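Local atomic coordinates of TsrE (Streptomyces laurentii, PDB entry 7CWW), a protein that probably acts as a cyclase in the biosynthesis of a thiopeptide antibiotic, and belongs to the lantibiotic dehydratase C-terminal family. Residues P28-S33 with L55-A60. Numbering follows the deposited sequence.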
loop_
_atom_site.group_PDB
_atom_site.type_symbol
_atom_site.label_atom_id
_atom_site.label_comp_id
_atom_site.label_asym_id
_atom_site.label_seq_id
_atom_site.Cartn_x
_atom_site.Cartn_y
_atom_site.Cartn_z
ATOM N N PRO A 28 -12.226 -6.310 19.784
ATOM C CA PRO A 28 -13.454 -6.708 20.503
ATOM C C PRO A 28 -14.047 -5.592 21.350
ATOM O O PRO A 28 -15.270 -5.447 21.404
ATOM C CB PRO A 28 -12.980 -7.878 21.376
ATOM C CG PRO A 28 -11.761 -8.388 20.702
ATOM C CD PRO A 28 -11.092 -7.186 20.138
ATOM N N LEU A 29 -13.207 -4.801 22.020
ATOM C CA LEU A 29 -13.701 -3.669 22.804
ATOM C C LEU A 29 -14.347 -2.618 21.907
ATOM O O LEU A 29 -15.464 -2.150 22.174
ATOM C CB LEU A 29 -12.545 -3.048 23.600
ATOM C CG LEU A 29 -12.823 -1.906 24.590
ATOM C CD1 LEU A 29 -11.734 -1.901 25.673
ATOM C CD2 LEU A 29 -12.896 -0.531 23.901
ATOM N N LEU A 30 -13.645 -2.218 20.850
ATOM C CA LEU A 30 -14.137 -1.126 20.017
ATOM C C LEU A 30 -15.337 -1.555 19.179
ATOM O O LEU A 30 -16.267 -0.765 18.979
ATOM C CB LEU A 30 -12.999 -0.598 19.138
ATOM C CG LEU A 30 -12.030 0.296 19.924
ATOM C CD1 LEU A 30 -10.769 0.613 19.126
ATOM C CD2 LEU A 30 -12.731 1.577 20.347
ATOM N N ASP A 31 -15.345 -2.797 18.681
ATOM C CA ASP A 31 -16.544 -3.291 17.999
ATOM C C ASP A 31 -17.736 -3.328 18.950
ATOM O O ASP A 31 -18.837 -2.900 18.587
ATOM C CB ASP A 31 -16.301 -4.674 17.393
ATOM C CG ASP A 31 -15.461 -4.619 16.124
ATOM O OD1 ASP A 31 -15.331 -3.531 15.527
ATOM O OD2 ASP A 31 -14.927 -5.671 15.720
ATOM N N GLU A 32 -17.540 -3.822 20.175
ATOM C CA GLU A 32 -18.626 -3.786 21.157
ATOM C C GLU A 32 -19.097 -2.358 21.405
ATOM O O GLU A 32 -20.303 -2.081 21.406
ATOM C CB GLU A 32 -18.182 -4.421 22.476
ATOM C CG GLU A 32 -19.267 -4.378 23.553
ATOM C CD GLU A 32 -18.785 -4.857 24.911
ATOM O OE1 GLU A 32 -17.599 -4.643 25.237
ATOM O OE2 GLU A 32 -19.596 -5.443 25.659
ATOM N N SER A 33 -18.152 -1.438 21.628
ATOM C CA SER A 33 -18.506 -0.043 21.878
ATOM C C SER A 33 -19.301 0.550 20.717
ATOM O O SER A 33 -20.210 1.365 20.929
ATOM C CB SER A 33 -17.239 0.775 22.132
ATOM O OG SER A 33 -17.561 2.103 22.498
ATOM N N LEU A 55 0.909 0.877 17.506
ATOM C CA LEU A 55 -0.465 0.722 17.061
ATOM C C LEU A 55 -1.231 1.989 17.414
ATOM O O LEU A 55 -1.188 2.445 18.565
ATOM C CB LEU A 55 -1.109 -0.486 17.743
ATOM C CG LEU A 55 -2.595 -0.744 17.495
ATOM C CD1 LEU A 55 -2.802 -1.169 16.031
ATOM C CD2 LEU A 55 -3.128 -1.810 18.454
ATOM N N ARG A 56 -1.896 2.568 16.424
ATOM C CA ARG A 56 -2.733 3.750 16.618
ATOM C C ARG A 56 -4.192 3.331 16.532
ATOM O O ARG A 56 -4.590 2.663 15.571
ATOM C CB ARG A 56 -2.443 4.837 15.567
ATOM C CG ARG A 56 -3.341 6.089 15.719
ATOM C CD ARG A 56 -3.212 7.087 14.563
ATOM N NE ARG A 56 -1.813 7.469 14.325
ATOM C CZ ARG A 56 -1.132 8.340 15.068
ATOM N NH1 ARG A 56 -1.701 8.945 16.109
ATOM N NH2 ARG A 56 0.130 8.612 14.772
ATOM N N LEU A 57 -4.994 3.737 17.517
ATOM C CA LEU A 57 -6.433 3.493 17.490
ATOM C C LEU A 57 -7.134 4.838 17.422
ATOM O O LEU A 57 -6.947 5.687 18.297
ATOM C CB LEU A 57 -6.887 2.688 18.712
ATOM C CG LEU A 57 -6.162 1.333 18.786
ATOM C CD1 LEU A 57 -6.333 0.639 20.119
ATOM C CD2 LEU A 57 -6.632 0.422 17.650
ATOM N N ARG A 58 -7.910 5.047 16.370
ATOM C CA ARG A 58 -8.589 6.314 16.160
ATOM C C ARG A 58 -10.087 6.071 16.110
ATOM O O ARG A 58 -10.557 5.198 15.378
ATOM C CB ARG A 58 -8.111 6.998 14.882
ATOM C CG ARG A 58 -8.483 8.448 14.835
ATOM C CD ARG A 58 -7.525 9.212 13.976
ATOM N NE ARG A 58 -8.081 10.509 13.641
ATOM C CZ ARG A 58 -7.845 11.617 14.334
ATOM N NH1 ARG A 58 -8.388 12.766 13.949
ATOM N NH2 ARG A 58 -7.056 11.577 15.400
ATOM N N PHE A 59 -10.832 6.835 16.895
ATOM C CA PHE A 59 -12.254 6.584 17.012
ATOM C C PHE A 59 -12.910 7.844 17.547
ATOM O O PHE A 59 -12.274 8.650 18.230
ATOM C CB PHE A 59 -12.550 5.381 17.926
ATOM C CG PHE A 59 -11.846 5.429 19.269
ATOM C CD1 PHE A 59 -10.564 4.926 19.418
ATOM C CD2 PHE A 59 -12.478 5.958 20.382
ATOM C CE1 PHE A 59 -9.927 4.960 20.650
ATOM C CE2 PHE A 59 -11.844 5.998 21.612
ATOM C CZ PHE A 59 -10.571 5.500 21.750
ATOM N N ALA A 60 -14.185 8.006 17.224
ATOM C CA ALA A 60 -14.978 9.128 17.700
ATOM C C ALA A 60 -15.971 8.615 18.734
ATOM O O ALA A 60 -16.743 7.695 18.454
ATOM C CB ALA A 60 -15.710 9.816 16.546
#
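Leu30 reaches the ring of Phe59 because its CG stands anti to its own carbonyl carbon (chi1 -77°), which carries CG off the helix toward the strand; an extended second torsion then splits the branches, CD2 toward the Phe59 ring and CD1 toward Leu57. Phe59 has its CG tucked between its backbone N and carbonyl carbon (chi1 50°), placing the ring on the helix side of the strand, and a near-perpendicular second torsion turns one face to Leu30. The evidence for a CH-pi contact is direct: Leu30 CD2 lies 4.2 Å from the centroid of the Phe59 ring and 15° off the ring normal. Phe59 CG and Phe59 CD1 are each 4.1 Å from Leu30 CD2, so the methyl covers the face but is shifted toward the rim. The two side chains cross at about a right angle. Leu30 CD1 lies 4.4 Å from Leu57 CD2, a looser apolar contact. One leucine thus bridges two residues on the same face of the strand. No hydrogen bond crosses, and the joint surface is a modest 126 Å². All three residues are buried. This is plain helix-on-sheet packing: helix 15-35 lies on one face of a three-stranded antiparallel sheet, over its middle strand, 52-61. Trp42 of strand 39-49 touches both Leu30 and Phe59, and helix 65-78 shares that face, its Val66 and Leu70 packing on Phe59 and Leu70 also meeting Leu29.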